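Superoxide dismutase [Fe] (Methanothermobacter thermautotrophicus, PDB 1MA1) catalyses the dismutation of superoxide radicals to hydrogen peroxide and dioxygen, using one iron ion per subunit of a homotetramer. Local coordinates at residues K108-F113 with D142-M147; R115-F120 with Y184-W189; V134-Q139 with P158-L163. All coordinates share one frame; numbering follows the deposited sequence.

Contact 1. Residues K108-F113 with D142-M147; sequences KDFGSF and DRLFIM
The carboxylate of Asp109, near the C-terminal end of helix 100-110, ties that helix to the start of strand 143-150. Its CB is directed at the strand, and with CG anti to the carbonyl carbon (chi1 -71°) the carboxylate lies along the backbone of Arg143 and Leu144. Asp109 CG comes within 3.6 Å of Leu144 N. Beyond it the two oxygens divide the work. OD2 accepts the backbone N-H of Leu144 in a nearly straight bond, Leu144 N to Asp109 OD2 being 2.8 Å, although the donor stands well above the carboxylate plane. Asp109 OD1 forms a salt bridge with Lys108 NZ at 2.6 Å and receives a hydrogen from a water that in turn accepts from Arg143 NE. Both oxygens are thus gripped, and the adjacent ammonium would probably favour the ionised carboxylate.

Lys108 bends at its last torsion, so that Lys108 NZ also donates to Asp142 O (2.9 Å), in the carbonyl plane. Asp142 OD1 turns elsewhere, to the hydroxyls of Tyr105 and Tyr137, while the guanidinium of Arg143 forms a salt bridge with Asp53 of the second subunit. Opposite Cys138 the hairpin carries an extra residue, Asp142 and Arg143 together forming a G1 beta bulge. Beside this polar end lies an apolar one: Phe110 CE1 rests 3.9 Å from Leu144 CB, and Phe110 CE2 lies 3.8 Å from Ile146 CD1. Phe110 also meets Phe116 edge-to-face, and Ile146 touches Phe120 and Ala123, so strand 143-150 packs here against both helix 100-110 and helix 113-125.

Contact 2. Residues R115-F120 with Y184-W189; sequences RFRKEF and YVEAFW
Segments 115-120 and 184-189 run past each other with their numbering in opposite senses: Arg117 CA is 8.5 Å from Trp189 CA, and Phe120 CA is 9.5 Å from Val185 CA. They join helix 113-125 to helix 181-188 within the C-terminal domain of the iron/manganese superoxide dismutase family, and the indole of Trp189 carries most of the contact between them through a cation-pi contact and aromatic packing.

Arg117 has CG anti to its backbone N (chi1 -169°) and stays extended as far as NE, which lays the chain along one face of the indole. Arg117 CG sits over the six-membered ring in a CH-pi contact, 3.7 Å from Trp189 CE2. Farther out the guanidinium lies over the five-membered ring, Arg117 CZ to Trp189 CD1 being 3.6 Å, with the two planes tilted by 32°. The same guanidinium offers its edge to Glu186, whose chain bends at chi2 to meet it. Arg117 NH2 donates to Glu186 OE2 at 2.8 Å in a salt bridge, and a weak bond runs from Arg117 NH1 to Glu186 OE1. One planar group therefore serves a ring with its face and a carboxylate with its edge.

Phe120 packs on Leu164 and Leu166 of strand 164-167, and Trp189 NE1 is hydrogen-bonded to Ser121 OG. Trp189 CH2, the far corner of the indole, lies 3.9 Å from Phe116 CE2 and 3.5 Å from Phe120 CD2.

Contact 3. Residues V134-Q139 with P158-L163; sequences VLTYCQ and PHFRIL
Strand 131-138, the central strand of the antiparallel sheet, is met here by the loop that leads into edge strand 164-167. Where the loop approaches that strand it already bonds to the sheet: Leu163 N donates to Leu135 O at 3.0 Å, in the carbonyl plane. One residue along, Thr136 has OG1 anti to its backbone N (chi1 -177°), and Thr136 OG1 donates to Arg161 O at 2.6 Å, aligned with a carbonyl lone pair. A water then bridges the widening gap, giving a hydrogen to Tyr137 O and accepting one from Arg161 N.

These three links follow one another up the strand, so the loop peels gradually away from the three-stranded sheet of the C-terminal domain. Phe160 marks the far end. Phe160 CD2 lies 3.5 Å from Tyr137 O and Phe160 CE2 3.6 Å from Cys138 CB, while Thr136 OG1 lies at the ring edge. Cys138 SG makes an oblique sulfur-aromatic contact with the same ring, which also packs on Phe145 of its own chain and on Val75 of the second subunit. An alanine here would remove the ring and would probably loosen the loop against Cys138 and that neighbouring subunit.

Ile162 turns its CB from the strand and packs on Val79, Leu80 and Phe83 of helix 64-86, yet Ile162 CG2 still lies 4.1 Å from Val134 CG1. Arg161 sends its guanidinium across the subunit boundary, where NH2 is hydrogen-bonded to His159 O and Gln139 OE1 of the second subunit.

In the fold
All three contacts are largely buried and lie in the C-terminal domain, and each comes within reach of the second subunit. Contacts 1 and 3 share the hairpin of strands 131-138 and 143-150, joined by backbone bonds such as the probable one between Arg143 O and Cys138 N. Helices 100-110 and 113-125 follow each other in the chain, and contacts 1 and 2 touch along the second; contact 2 reaches contact 3 through Phe120, which touches Val134 and Leu135. Their chemistry differs: side-chain charge meets the backbone at the start of a strand in contact 1, a cation covers an indole between helices in contact 2, and backbone, hydroxyl and water bonds are joined by apolar packing in contact 3. Exposed residues occur at the margins: Lys108, Glu186 and Gln139.

Contact 1. Residues K108-F113 with D142-M147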
loop_
_atom_site.group_PDB
_atom_site.type_symbol
_atom_site.label_atom_id
_atom_site.label_comp_id
_atom_site.label_asym_id
_atom_site.label_seq_id
_atom_site.Cartn_x
_atom_site.Cartn_y
_atom_site.Cartn_z
ATOM N N LYS A 108 14.235 -1.546 29.112
ATOM C CA LYS A 108 15.403 -0.867 28.568
ATOM C C LYS A 108 15.056 -0.216 27.232
ATOM O O LYS A 108 15.599 0.833 26.898
ATOM C CB LYS A 108 16.584 -1.828 28.396
ATOM C CG LYS A 108 16.638 -2.578 27.073
ATOM C CD LYS A 108 18.063 -3.079 26.792
ATOM C CE LYS A 108 18.125 -3.912 25.510
ATOM N NZ LYS A 108 17.654 -3.161 24.312
ATOM N N ASP A 109 14.141 -0.821 26.480
ATOM C CA ASP A 109 13.779 -0.285 25.184
ATOM C C ASP A 109 12.694 0.765 25.264
ATOM O O ASP A 109 12.674 1.702 24.465
ATOM C CB ASP A 109 13.358 -1.412 24.225
ATOM C CG ASP A 109 14.539 -2.277 23.787
ATOM O OD1 ASP A 109 15.647 -1.727 23.569
ATOM O OD2 ASP A 109 14.364 -3.502 23.643
ATOM N N PHE A 110 11.786 0.634 26.223
ATOM C CA PHE A 110 10.688 1.598 26.321
ATOM C C PHE A 110 10.741 2.481 27.563
ATOM O O PHE A 110 10.011 3.455 27.652
ATOM C CB PHE A 110 9.347 0.881 26.268
ATOM C CG PHE A 110 9.104 0.155 24.984
ATOM C CD1 PHE A 110 9.470 -1.176 24.843
ATOM C CD2 PHE A 110 8.500 0.802 23.911
ATOM C CE1 PHE A 110 9.233 -1.868 23.639
ATOM C CE2 PHE A 110 8.253 0.131 22.695
ATOM C CZ PHE A 110 8.621 -1.210 22.559
ATOM N N GLY A 111 11.607 2.137 28.510
ATOM C CA GLY A 111 11.718 2.917 29.723
ATOM C C GLY A 111 10.856 2.371 30.843
ATOM O O GLY A 111 11.258 2.390 32.011
ATOM N N SER A 112 9.669 1.879 30.496
ATOM C CA SER A 112 8.789 1.237 31.469
ATOM C C SER A 112 7.757 0.388 30.743
ATOM O O SER A 112 7.578 0.510 29.535
ATOM C CB SER A 112 8.063 2.292 32.295
ATOM O OG SER A 112 7.087 2.941 31.494
ATOM N N PHE A 113 7.056 -0.454 31.487
ATOM C CA PHE A 113 5.913 -1.154 30.936
ATOM C C PHE A 113 4.824 -0.188 30.505
ATOM O O PHE A 113 4.208 -0.380 29.464
ATOM C CB PHE A 113 5.345 -2.141 31.955
ATOM C CG PHE A 113 4.200 -2.948 31.431
ATOM C CD1 PHE A 113 4.410 -3.926 30.478
ATOM C CD2 PHE A 113 2.897 -2.702 31.854
ATOM C CE1 PHE A 113 3.340 -4.649 29.951
ATOM C CE2 PHE A 113 1.821 -3.433 31.322
ATOM C CZ PHE A 113 2.051 -4.403 30.371
ATOM N N ASP A 142 19.580 -5.481 18.924
ATOM C CA ASP A 142 19.182 -6.020 20.231
ATOM C C ASP A 142 18.064 -5.184 20.879
ATOM O O ASP A 142 18.128 -4.860 22.063
ATOM C CB ASP A 142 20.413 -6.080 21.137
ATOM C CG ASP A 142 20.160 -6.811 22.440
ATOM O OD1 ASP A 142 19.588 -7.930 22.430
ATOM O OD2 ASP A 142 20.562 -6.260 23.485
ATOM N N ARG A 143 17.050 -4.843 20.080
ATOM C CA ARG A 143 15.983 -3.944 20.498
ATOM C C ARG A 143 14.617 -4.550 20.152
ATOM O O ARG A 143 14.451 -5.150 19.082
ATOM C CB ARG A 143 16.151 -2.575 19.817
ATOM C CG ARG A 143 17.538 -1.985 20.029
ATOM C CD ARG A 143 17.842 -0.767 19.164
ATOM N NE ARG A 143 17.191 0.404 19.712
ATOM C CZ ARG A 143 17.774 1.580 19.906
ATOM N NH1 ARG A 143 19.047 1.774 19.594
ATOM N NH2 ARG A 143 17.069 2.567 20.426
ATOM N N LEU A 144 13.650 -4.409 21.059
ATOM C CA LEU A 144 12.254 -4.655 20.724
ATOM C C LEU A 144 11.743 -3.568 19.798
ATOM O O LEU A 144 11.958 -2.385 20.047
ATOM C CB LEU A 144 11.386 -4.699 21.987
ATOM C CG LEU A 144 11.644 -5.861 22.967
ATOM C CD1 LEU A 144 10.906 -5.595 24.273
ATOM C CD2 LEU A 144 11.225 -7.217 22.330
ATOM N N PHE A 145 11.076 -3.974 18.722
ATOM C CA PHE A 145 10.396 -3.058 17.801
ATOM C C PHE A 145 8.894 -3.312 17.855
ATOM O O PHE A 145 8.448 -4.445 18.013
ATOM C CB PHE A 145 10.858 -3.281 16.353
ATOM C CG PHE A 145 12.251 -2.793 16.057
ATOM C CD1 PHE A 145 12.878 -3.149 14.868
ATOM C CD2 PHE A 145 12.928 -1.967 16.948
ATOM C CE1 PHE A 145 14.160 -2.693 14.567
ATOM C CE2 PHE A 145 14.223 -1.495 16.657
ATOM C CZ PHE A 145 14.837 -1.860 15.466
ATOM N N ILE A 146 8.114 -2.255 17.693
ATOM C CA ILE A 146 6.709 -2.420 17.348
ATOM C C ILE A 146 6.518 -2.172 15.846
ATOM O O ILE A 146 7.094 -1.239 15.282
ATOM C CB ILE A 146 5.833 -1.438 18.172
ATOM C CG1 ILE A 146 6.088 -1.662 19.669
ATOM C CG2 ILE A 146 4.347 -1.616 17.822
ATOM C CD1 ILE A 146 5.253 -0.766 20.585
ATOM N N MET A 147 5.728 -3.004 15.181
ATOM C CA MET A 147 5.268 -2.620 13.847
ATOM C C MET A 147 3.759 -2.499 13.729
ATOM O O MET A 147 3.010 -3.209 14.406
ATOM C CB MET A 147 5.829 -3.569 12.750
ATOM C CG MET A 147 6.140 -4.995 13.172
ATOM S SD MET A 147 6.837 -6.089 11.859
ATOM C CE MET A 147 8.399 -5.590 11.924
HETATM O O HOH W 1 14.846 0.398 21.668
#

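Contact 2. Residues R115-F120 with Y184-W189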
loop_
_atom_site.group_PDB
_atom_site.type_symbol
_atom_site.label_atom_id
_atom_site.label_comp_id
_atom_site.label_asym_id
_atom_site.label_seq_id
_atom_site.Cartn_x
_atom_site.Cartn_y
_atom_site.Cartn_z
ATOM N N ARG A 115 5.031 2.871 29.386
ATOM C CA ARG A 115 5.398 3.470 28.110
ATOM C C ARG A 115 5.091 2.485 26.976
ATOM O O ARG A 115 4.408 2.827 26.002
ATOM C CB ARG A 115 6.894 3.826 28.111
ATOM C CG ARG A 115 7.400 4.515 26.847
ATOM C CD ARG A 115 6.840 5.889 26.719
ATOM N NE ARG A 115 7.277 6.533 25.494
ATOM C CZ ARG A 115 6.869 7.739 25.130
ATOM N NH1 ARG A 115 6.029 8.418 25.908
ATOM N NH2 ARG A 115 7.266 8.258 23.978
ATOM N N PHE A 116 5.593 1.259 27.117
ATOM C CA PHE A 116 5.311 0.203 26.153
ATOM C C PHE A 116 3.824 0.050 25.895
ATOM O O PHE A 116 3.374 0.111 24.753
ATOM C CB PHE A 116 5.851 -1.151 26.625
ATOM C CG PHE A 116 5.315 -2.303 25.836
ATOM C CD1 PHE A 116 5.665 -2.474 24.499
ATOM C CD2 PHE A 116 4.402 -3.181 26.408
ATOM C CE1 PHE A 116 5.117 -3.496 23.743
ATOM C CE2 PHE A 116 3.834 -4.221 25.661
ATOM C CZ PHE A 116 4.194 -4.379 24.326
ATOM N N ARG A 117 3.078 -0.169 26.971
ATOM C CA ARG A 117 1.650 -0.419 26.905
ATOM C C ARG A 117 1.005 0.697 26.108
ATOM O O ARG A 117 0.099 0.458 25.313
ATOM C CB ARG A 117 1.087 -0.450 28.326
ATOM C CG ARG A 117 -0.330 -0.943 28.481
ATOM C CD ARG A 117 -0.677 -0.863 29.949
ATOM N NE ARG A 117 -1.983 -1.436 30.259
ATOM C CZ ARG A 117 -3.158 -0.866 29.981
ATOM N NH1 ARG A 117 -3.208 0.330 29.382
ATOM N NH2 ARG A 117 -4.291 -1.512 30.280
ATOM N N LYS A 118 1.493 1.914 26.309
ATOM C CA LYS A 118 0.870 3.083 25.714
ATOM C C LYS A 118 1.210 3.177 24.232
ATOM O O LYS A 118 0.332 3.385 23.400
ATOM C CB LYS A 118 1.351 4.343 26.427
ATOM C CG LYS A 118 0.783 5.637 25.864
ATOM C CD LYS A 118 1.617 6.808 26.353
ATOM C CE LYS A 118 1.054 8.132 25.889
ATOM N NZ LYS A 118 1.939 9.232 26.322
ATOM N N GLU A 119 2.492 3.023 23.914
ATOM C CA GLU A 119 2.929 3.045 22.528
ATOM C C GLU A 119 2.250 1.935 21.724
ATOM O O GLU A 119 1.741 2.179 20.625
ATOM C CB GLU A 119 4.453 2.902 22.439
ATOM C CG GLU A 119 5.212 4.184 22.702
ATOM C CD GLU A 119 6.706 4.041 22.459
ATOM O OE1 GLU A 119 7.075 3.220 21.592
ATOM O OE2 GLU A 119 7.510 4.753 23.118
ATOM N N PHE A 120 2.227 0.722 22.280
ATOM C CA PHE A 120 1.600 -0.419 21.607
ATOM C C PHE A 120 0.114 -0.143 21.386
ATOM O O PHE A 120 -0.454 -0.525 20.363
ATOM C CB PHE A 120 1.748 -1.685 22.451
ATOM C CG PHE A 120 1.476 -2.950 21.694
ATOM C CD1 PHE A 120 2.445 -3.499 20.852
ATOM C CD2 PHE A 120 0.245 -3.590 21.806
ATOM C CE1 PHE A 120 2.194 -4.658 20.136
ATOM C CE2 PHE A 120 -0.024 -4.758 21.089
ATOM C CZ PHE A 120 0.950 -5.296 20.252
ATOM N N TYR A 184 -11.901 -1.602 23.208
ATOM C CA TYR A 184 -11.406 -2.933 22.857
ATOM C C TYR A 184 -9.899 -3.100 23.116
ATOM O O TYR A 184 -9.475 -4.067 23.753
ATOM C CB TYR A 184 -11.712 -3.215 21.393
ATOM C CG TYR A 184 -10.969 -4.399 20.835
ATOM C CD1 TYR A 184 -9.816 -4.229 20.080
ATOM C CD2 TYR A 184 -11.439 -5.694 21.033
ATOM C CE1 TYR A 184 -9.152 -5.327 19.524
ATOM C CE2 TYR A 184 -10.788 -6.796 20.488
ATOM C CZ TYR A 184 -9.654 -6.609 19.736
ATOM O OH TYR A 184 -9.065 -7.721 19.181
ATOM N N VAL A 185 -9.087 -2.166 22.624
ATOM C CA VAL A 185 -7.664 -2.183 22.935
ATOM C C VAL A 185 -7.392 -2.181 24.438
ATOM O O VAL A 185 -6.528 -2.904 24.911
ATOM C CB VAL A 185 -6.934 -0.987 22.283
ATOM C CG1 VAL A 185 -5.489 -0.894 22.779
ATOM C CG2 VAL A 185 -6.991 -1.130 20.781
ATOM N N GLU A 186 -8.134 -1.379 25.191
ATOM C CA GLU A 186 -7.985 -1.357 26.641
ATOM C C GLU A 186 -8.377 -2.692 27.290
ATOM O O GLU A 186 -7.694 -3.173 28.193
ATOM C CB GLU A 186 -8.821 -0.216 27.220
ATOM C CG GLU A 186 -8.720 -0.064 28.707
ATOM C CD GLU A 186 -7.280 -0.010 29.163
ATOM O OE1 GLU A 186 -6.474 0.696 28.502
ATOM O OE2 GLU A 186 -6.956 -0.669 30.190
ATOM N N ALA A 187 -9.466 -3.297 26.830
ATOM C CA ALA A 187 -9.882 -4.595 27.358
ATOM C C ALA A 187 -8.818 -5.661 27.108
ATOM O O ALA A 187 -8.654 -6.589 27.901
ATOM C CB ALA A 187 -11.206 -5.021 26.733
ATOM N N PHE A 188 -8.082 -5.507 26.006
ATOM C CA PHE A 188 -7.156 -6.529 25.539
ATOM C C PHE A 188 -6.110 -6.834 26.598
ATOM O O PHE A 188 -5.693 -7.981 26.756
ATOM C CB PHE A 188 -6.487 -6.051 24.256
ATOM C CG PHE A 188 -5.350 -6.919 23.798
ATOM C CD1 PHE A 188 -5.582 -8.212 23.336
ATOM C CD2 PHE A 188 -4.036 -6.446 23.847
ATOM C CE1 PHE A 188 -4.514 -9.020 22.932
ATOM C CE2 PHE A 188 -2.968 -7.250 23.448
ATOM C CZ PHE A 188 -3.203 -8.537 22.991
ATOM N N TRP A 189 -5.684 -5.805 27.323
ATOM C CA TRP A 189 -4.594 -5.961 28.281
ATOM C C TRP A 189 -4.997 -6.816 29.478
ATOM O O TRP A 189 -4.142 -7.264 30.245
ATOM C CB TRP A 189 -4.100 -4.593 28.758
ATOM C CG TRP A 189 -3.532 -3.777 27.649
ATOM C CD1 TRP A 189 -4.116 -2.711 27.028
ATOM C CD2 TRP A 189 -2.279 -3.991 26.986
ATOM N NE1 TRP A 189 -3.298 -2.241 26.018
ATOM C CE2 TRP A 189 -2.168 -3.010 25.970
ATOM C CE3 TRP A 189 -1.243 -4.918 27.147
ATOM C CZ2 TRP A 189 -1.064 -2.932 25.122
ATOM C CZ3 TRP A 189 -0.139 -4.838 26.296
ATOM C CH2 TRP A 189 -0.064 -3.848 25.299
#

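Contact 3. Residues V134-Q139 with P158-L163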
loop_
_atom_site.group_PDB
_atom_site.type_symbol
_atom_site.label_atom_id
_atom_site.label_comp_id
_atom_site.label_asym_id
_atom_site.label_seq_id
_atom_site.Cartn_x
_atom_site.Cartn_y
_atom_site.Cartn_z
ATOM N N VAL A 134 1.952 -5.284 16.346
ATOM C CA VAL A 134 2.781 -6.472 16.528
ATOM C C VAL A 134 4.088 -6.107 17.209
ATOM O O VAL A 134 4.782 -5.196 16.769
ATOM C CB VAL A 134 3.106 -7.129 15.167
ATOM C CG1 VAL A 134 3.952 -8.362 15.380
ATOM C CG2 VAL A 134 1.807 -7.498 14.428
ATOM N N LEU A 135 4.438 -6.827 18.273
ATOM C CA LEU A 135 5.760 -6.677 18.879
ATOM C C LEU A 135 6.735 -7.656 18.248
ATOM O O LEU A 135 6.387 -8.805 17.991
ATOM C CB LEU A 135 5.692 -6.935 20.373
ATOM C CG LEU A 135 7.012 -6.740 21.124
ATOM C CD1 LEU A 135 7.436 -5.296 20.966
ATOM C CD2 LEU A 135 6.843 -7.083 22.612
ATOM N N THR A 136 7.957 -7.199 18.006
ATOM C CA THR A 136 9.021 -8.049 17.476
ATOM C C THR A 136 10.394 -7.577 17.987
ATOM O O THR A 136 10.470 -6.771 18.919
ATOM C CB THR A 136 9.014 -8.038 15.936
ATOM O OG1 THR A 136 10.021 -8.934 15.448
ATOM C CG2 THR A 136 9.294 -6.636 15.406
ATOM N N TYR A 137 11.472 -8.085 17.397
ATOM C CA TYR A 137 12.801 -7.966 17.999
ATOM C C TYR A 137 13.874 -7.927 16.921
ATOM O O TYR A 137 13.909 -8.793 16.045
ATOM C CB TYR A 137 13.066 -9.142 18.945
ATOM C CG TYR A 137 14.496 -9.238 19.456
ATOM C CD1 TYR A 137 15.003 -8.292 20.336
ATOM C CD2 TYR A 137 15.356 -10.254 19.013
ATOM C CE1 TYR A 137 16.320 -8.344 20.757
ATOM C CE2 TYR A 137 16.676 -10.311 19.429
ATOM C CZ TYR A 137 17.151 -9.346 20.299
ATOM O OH TYR A 137 18.473 -9.329 20.678
ATOM N N CYS A 138 14.741 -6.915 16.973
ATOM C CA CYS A 138 15.919 -6.868 16.097
ATOM C C CYS A 138 17.142 -7.396 16.842
ATOM O O CYS A 138 17.829 -6.665 17.532
ATOM C CB CYS A 138 16.172 -5.439 15.604
ATOM S SG CYS A 138 17.586 -5.225 14.472
ATOM N N GLN A 139 17.347 -8.702 16.728
ATOM C CA GLN A 139 18.650 -9.346 16.741
ATOM C C GLN A 139 19.852 -8.417 16.522
ATOM O O GLN A 139 20.740 -8.320 17.366
ATOM C CB GLN A 139 18.599 -10.480 15.711
ATOM C CG GLN A 139 17.303 -10.413 14.825
ATOM C CD GLN A 139 16.877 -11.758 14.176
ATOM O OE1 GLN A 139 16.228 -11.765 13.115
ATOM N NE2 GLN A 139 17.217 -12.888 14.824
ATOM N N PRO A 158 10.290 -7.678 6.616
ATOM C CA PRO A 158 10.534 -9.084 6.325
ATOM C C PRO A 158 11.546 -9.694 7.281
ATOM O O PRO A 158 12.494 -9.024 7.698
ATOM C CB PRO A 158 11.006 -9.072 4.868
ATOM C CG PRO A 158 11.441 -7.659 4.640
ATOM C CD PRO A 158 10.466 -6.853 5.414
ATOM N N HIS A 159 11.307 -10.956 7.647
ATOM C CA HIS A 159 12.261 -11.786 8.391
ATOM C C HIS A 159 12.139 -11.638 9.919
ATOM O O HIS A 159 12.620 -12.492 10.657
ATOM C CB HIS A 159 13.709 -11.474 7.929
ATOM C CG HIS A 159 14.713 -12.520 8.306
ATOM N ND1 HIS A 159 15.650 -12.330 9.298
ATOM C CD2 HIS A 159 14.919 -13.771 7.826
ATOM C CE1 HIS A 159 16.394 -13.420 9.413
ATOM N NE2 HIS A 159 15.972 -14.308 8.533
ATOM N N PHE A 160 11.509 -10.560 10.389
ATOM C CA PHE A 160 11.316 -10.376 11.824
ATOM C C PHE A 160 10.202 -11.243 12.383
ATOM O O PHE A 160 9.185 -11.442 11.730
ATOM C CB PHE A 160 11.023 -8.906 12.136
ATOM C CG PHE A 160 12.254 -8.044 12.210
ATOM C CD1 PHE A 160 13.224 -8.108 11.230
ATOM C CD2 PHE A 160 12.434 -7.163 13.264
ATOM C CE1 PHE A 160 14.353 -7.308 11.310
ATOM C CE2 PHE A 160 13.554 -6.368 13.337
ATOM C CZ PHE A 160 14.512 -6.443 12.360
ATOM N N ARG A 161 10.395 -11.748 13.598
ATOM C CA ARG A 161 9.533 -12.796 14.143
ATOM C C ARG A 161 8.519 -12.245 15.128
ATOM O O ARG A 161 8.740 -11.193 15.729
ATOM C CB ARG A 161 10.370 -13.866 14.834
ATOM C CG ARG A 161 11.548 -14.334 13.998
ATOM C CD ARG A 161 11.627 -15.842 13.936
ATOM N NE ARG A 161 10.867 -16.339 12.796
ATOM C CZ ARG A 161 10.444 -17.592 12.656
ATOM N NH1 ARG A 161 10.701 -18.492 13.598
ATOM N NH2 ARG A 161 9.752 -17.941 11.573
ATOM N N ILE A 162 7.400 -12.948 15.291
ATOM C CA ILE A 162 6.288 -12.400 16.068
ATOM C C ILE A 162 6.399 -12.743 17.555
ATOM O O ILE A 162 6.601 -13.897 17.927
ATOM C CB ILE A 162 4.922 -12.911 15.542
ATOM C CG1 ILE A 162 4.729 -12.522 14.080
ATOM C CG2 ILE A 162 3.794 -12.313 16.367
ATOM C CD1 ILE A 162 3.462 -13.088 13.483
ATOM N N LEU A 163 6.254 -11.733 18.399
ATOM C CA LEU A 163 6.191 -11.950 19.840
ATOM C C LEU A 163 4.780 -11.768 20.394
ATOM O O LEU A 163 4.269 -12.621 21.126
ATOM C CB LEU A 163 7.144 -10.992 20.554
ATOM C CG LEU A 163 8.615 -11.200 20.233
ATOM C CD1 LEU A 163 9.468 -10.199 20.978
ATOM C CD2 LEU A 163 8.986 -12.632 20.592
HETATM O O HOH W 2 12.699 -11.134 14.704
#